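Side-chain contacts in sulfoquinovosidase (Escherichia coli, PDB 5AEG), which hydrolyses sulfoquinovosyl diacylglycerides and simple sulfoquinovosides, releasing sulfoquinovose for sulfoglycolysis: residues Phe386-Val389 with Ile390-Asn393; Thr444-Leu447 with Gly448-Leu451. One frame throughout, in Å; residues are numbered along the deposited sequence.

Contact 1: residues Phe386-Val389 with Ile390-Asn393; sequences FKEV and IKKN
E388 and K391, three residues apart on helix 380-395 of the TIM-barrel domain, reach across one helical turn and close an i to i+3 salt bridge. Both side chains start with CG beside the backbone N and anti to the carbonyl carbon; that of E388 then folds at chi2 (-61°), which keeps the carboxylate beside its own turn, and K391 leans back to meet it. The two chains cross obliquely, and K391 NZ meets E388 OE2 at 2.6 Å, from the syn side and 27° out of the carboxylate plane. A glutamate and a lysine suit this exposed side of the helix because their long chains let the charges meet clear of the backbone.

K387 runs alongside K391, the two pointing the same way, with K387 CG 4.0 Å from K391 CD. K387 NZ and K391 NZ, 5.1 Å apart, share the carboxylate of E443 on helix 422-444, K387 bonding to its OE2 and K391 to its OE1, and the shared anion probably holds both ammonium groups here. K391 CG lies 3.5 Å from K387 O.

On the buried side F386 and I390, one turn apart, bring apolar bulk to I334 of strand 329-334, and I390 also packs on helix 422-444. The ring of F386 suits this place: it also touches V375, about 9 Å from the side chain of W304, which binds the sulfoquinovosyl substrate. I390 CG1 rests 3.7 Å from F386 O, the acceptor of the helical bond from I390 N. The helix widens into a pi-type turn at 391-393, yet N393 N still reaches V389 O at 2.9 Å. The N393 amide lies across the V389 side chain and suits its place by satisfying the carbonyl of W306 through ND2, which stands 3.9 Å from V389 CG1.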
loop_
_atom_site.group_PDB
_atom_site.type_symbol
_atom_site.label_atom_id
_atom_site.label_comp_id
_atom_site.label_asym_id
_atom_site.label_seq_id
_atom_site.Cartn_x
_atom_site.Cartn_y
_atom_site.Cartn_z
ATOM N N PHE A 386 -2.981 2.646 23.774
ATOM C CA PHE A 386 -2.111 1.921 22.861
ATOM C C PHE A 386 -1.047 2.841 22.287
ATOM O O PHE A 386 0.089 2.442 22.112
ATOM C CB PHE A 386 -2.946 1.235 21.768
ATOM C CG PHE A 386 -2.329 -0.014 21.249
ATOM C CD1 PHE A 386 -1.951 -1.015 22.105
ATOM C CD2 PHE A 386 -2.091 -0.188 19.903
ATOM C CE1 PHE A 386 -1.449 -2.206 21.633
ATOM C CE2 PHE A 386 -1.502 -1.346 19.434
ATOM C CZ PHE A 386 -1.198 -2.378 20.263
ATOM N N LYS A 387 -1.388 4.086 22.007
ATOM C CA LYS A 387 -0.376 5.067 21.677
ATOM C C LYS A 387 0.705 5.201 22.791
ATOM O O LYS A 387 1.883 5.361 22.512
ATOM C CB LYS A 387 -1.062 6.368 21.323
ATOM C CG LYS A 387 -0.106 7.542 21.118
ATOM C CD LYS A 387 -0.686 8.543 20.134
ATOM C CE LYS A 387 -2.108 9.055 20.398
ATOM N NZ LYS A 387 -2.174 9.806 21.661
ATOM N N GLU A 388 0.317 5.110 24.070
ATOM C CA GLU A 388 1.315 5.130 25.169
ATOM C C GLU A 388 2.151 3.914 25.218
ATOM O O GLU A 388 3.340 3.983 25.571
ATOM C CB GLU A 388 0.663 5.362 26.586
ATOM C CG GLU A 388 0.051 6.762 26.703
ATOM C CD GLU A 388 1.033 7.925 26.532
ATOM O OE1 GLU A 388 2.123 7.809 27.153
ATOM O OE2 GLU A 388 0.725 8.941 25.801
ATOM N N VAL A 389 1.560 2.788 24.875
ATOM C CA VAL A 389 2.343 1.586 24.722
ATOM C C VAL A 389 3.472 1.848 23.714
ATOM O O VAL A 389 4.616 1.492 23.987
ATOM C CB VAL A 389 1.498 0.377 24.280
ATOM C CG1 VAL A 389 2.357 -0.783 23.834
ATOM C CG2 VAL A 389 0.590 -0.107 25.417
ATOM N N ILE A 390 3.140 2.425 22.559
ATOM C CA ILE A 390 4.152 2.721 21.563
ATOM C C ILE A 390 5.184 3.654 22.153
ATOM O O ILE A 390 6.394 3.414 22.022
ATOM C CB ILE A 390 3.547 3.302 20.220
ATOM C CG1 ILE A 390 2.708 2.234 19.486
ATOM C CG2 ILE A 390 4.668 3.669 19.243
ATOM C CD1 ILE A 390 1.720 2.790 18.447
ATOM N N LYS A 391 4.734 4.725 22.805
ATOM C CA LYS A 391 5.670 5.742 23.317
ATOM C C LYS A 391 6.602 5.213 24.389
ATOM O O LYS A 391 7.780 5.467 24.335
ATOM C CB LYS A 391 4.925 6.977 23.817
ATOM C CG LYS A 391 4.400 7.781 22.659
ATOM C CD LYS A 391 3.205 8.634 23.014
ATOM C CE LYS A 391 3.472 9.595 24.129
ATOM N NZ LYS A 391 2.211 10.427 24.218
ATOM N N LYS A 392 6.067 4.428 25.318
ATOM C CA LYS A 392 6.829 4.005 26.480
ATOM C C LYS A 392 7.646 2.755 26.173
ATOM O O LYS A 392 8.828 2.672 26.618
ATOM C CB LYS A 392 5.911 3.831 27.695
ATOM C CG LYS A 392 6.349 2.888 28.820
ATOM C CD LYS A 392 6.597 3.561 30.186
ATOM C CE LYS A 392 7.728 4.601 30.166
ATOM N NZ LYS A 392 9.028 4.133 29.559
ATOM N N ASN A 393 7.108 1.829 25.365
ATOM C CA ASN A 393 7.769 0.562 25.173
ATOM C C ASN A 393 8.725 0.487 23.943
ATOM O O ASN A 393 9.629 -0.335 23.915
ATOM C CB ASN A 393 6.717 -0.557 25.167
ATOM C CG ASN A 393 6.011 -0.733 26.531
ATOM O OD1 ASN A 393 6.324 -0.078 27.453
ATOM N ND2 ASN A 393 5.033 -1.547 26.588
#

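Contact 2: residues Thr444-Leu447 with Gly448-Leu451; sequences TGKL and GEIL
Backbone hydrogen bonds from E449 and I450 converge on K446 O and close a type II beta turn at 446-449 in the TIM-barrel domain, with G448 at its third position. The bond from I450 N, an i+4 addition to the turn, is nearly straight, 3.0 Å long with an N-H...O angle of 172°, and lies in the carbonyl plane. E449 N comes to the same oxygen at 2.9 Å from above that plane, 47° out of it. Two glycines suit the path: G445 takes the positive phi of a Schellman motif just after the helix, and at G448, also of positive phi, a side chain would collide with L447 O.

The apolar contact is between K446 and I450, whose side chains cross. K446 CG lies beside its backbone N, and the bend at chi2 (-64°) carries the methylenes past the end of the isoleucine: I450 CD1 is 3.6 Å from K446 CB and equally close to CG. Lysine fits here because its stem can shield an isoleucine while its charge stays at the surface.

The ionic contact is looser. K446 NZ and E449 OE1 form a long salt bridge of 3.7 Å, and OE1 lies slightly closer to K446 CD, at 3.5 Å. The pairing is therefore probably a modest electrostatic attraction at the surface.

The turn joins helix 422-444 to strand 451-454. L447 turns back onto Y438 and L441 of that helix, I450 touches L441 and also I395 of helix 380-395, and L451 begins the strand with backbone hydrogen bonds to G400 and W402, beside strand 401-404.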
loop_
_atom_site.group_PDB
_atom_site.type_symbol
_atom_site.label_atom_id
_atom_site.label_comp_id
_atom_site.label_asym_id
_atom_site.label_seq_id
_atom_site.Cartn_x
_atom_site.Cartn_y
_atom_site.Cartn_z
ATOM N N THR A 444 5.997 12.895 20.599
ATOM C CA THR A 444 7.323 12.748 21.204
ATOM C C THR A 444 8.341 13.558 20.450
ATOM O O THR A 444 9.513 13.537 20.750
ATOM C CB THR A 444 7.810 11.295 21.211
ATOM O OG1 THR A 444 7.613 10.720 19.914
ATOM C CG2 THR A 444 7.081 10.466 22.248
ATOM N N GLY A 445 7.897 14.290 19.458
ATOM C CA GLY A 445 8.794 15.085 18.619
ATOM C C GLY A 445 9.643 14.247 17.704
ATOM O O GLY A 445 10.764 14.640 17.415
ATOM N N LYS A 446 9.144 13.090 17.230
ATOM C CA LYS A 446 10.031 12.233 16.478
ATOM C C LYS A 446 9.718 12.104 14.985
ATOM O O LYS A 446 10.328 11.280 14.291
ATOM C CB LYS A 446 10.091 10.863 17.173
ATOM C CG LYS A 446 10.724 10.854 18.592
ATOM C CD LYS A 446 12.165 11.248 18.610
ATOM C CE LYS A 446 12.719 11.163 20.023
ATOM N NZ LYS A 446 14.129 10.867 19.924
ATOM N N LEU A 447 8.829 12.934 14.459
ATOM C CA LEU A 447 8.592 12.985 13.018
ATOM C C LEU A 447 9.864 13.373 12.300
ATOM O O LEU A 447 10.567 14.255 12.734
ATOM C CB LEU A 447 7.394 13.891 12.673
ATOM C CG LEU A 447 6.024 13.328 13.052
ATOM C CD1 LEU A 447 4.902 14.346 12.852
ATOM C CD2 LEU A 447 5.667 12.013 12.329
ATOM N N GLY A 448 10.248 12.640 11.245
ATOM C CA GLY A 448 11.531 12.894 10.570
ATOM C C GLY A 448 12.742 12.286 11.264
ATOM O O GLY A 448 13.837 12.346 10.740
ATOM N N GLU A 449 12.537 11.582 12.376
ATOM C CA GLU A 449 13.630 10.918 13.077
ATOM C C GLU A 449 13.406 9.429 13.254
ATOM O O GLU A 449 14.358 8.633 13.221
ATOM C CB GLU A 449 13.878 11.543 14.498
ATOM C CG GLU A 449 14.630 12.883 14.537
ATOM C CD GLU A 449 14.444 13.580 15.898
ATOM O OE1 GLU A 449 14.732 12.945 16.938
ATOM O OE2 GLU A 449 13.919 14.720 15.925
ATOM N N ILE A 450 12.185 9.052 13.556
ATOM C CA ILE A 450 11.776 7.657 13.626
ATOM C C ILE A 450 10.979 7.298 12.371
ATOM O O ILE A 450 10.169 8.087 11.888
ATOM C CB ILE A 450 10.938 7.416 14.925
ATOM C CG1 ILE A 450 11.896 7.505 16.130
ATOM C CG2 ILE A 450 10.167 6.096 14.951
ATOM C CD1 ILE A 450 11.175 7.495 17.490
ATOM N N LEU A 451 11.197 6.083 11.886
ATOM C CA LEU A 451 10.505 5.602 10.649
ATOM C C LEU A 451 9.737 4.292 10.932
ATOM O O LEU A 451 10.354 3.242 11.246
ATOM C CB LEU A 451 11.540 5.457 9.482
ATOM C CG LEU A 451 10.676 5.118 8.254
ATOM C CD1 LEU A 451 9.987 6.241 7.533
ATOM C CD2 LEU A 451 10.874 3.790 7.569
#

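How the contacts relate
Both contacts belong to the TIM-barrel domain and are local, but they serve different elements. Contact 1 lies within one helix, half buried, and two of its lysines reach the neighbouring helix 422-444; contact 2 is a surface turn that leads out of that same neighbour into the next strand. Regular helical bonds and a short salt bridge characterise the first, whereas a shared carbonyl acceptor, glycine-dependent backbone angles and a long ion pair characterise the second. The two meet directly where K391 CG packs on T444 CG2 at 3.8 Å. Their buried isoleucines, I390 and I450, both pack on helix 422-444, through A440 and L441 respectively.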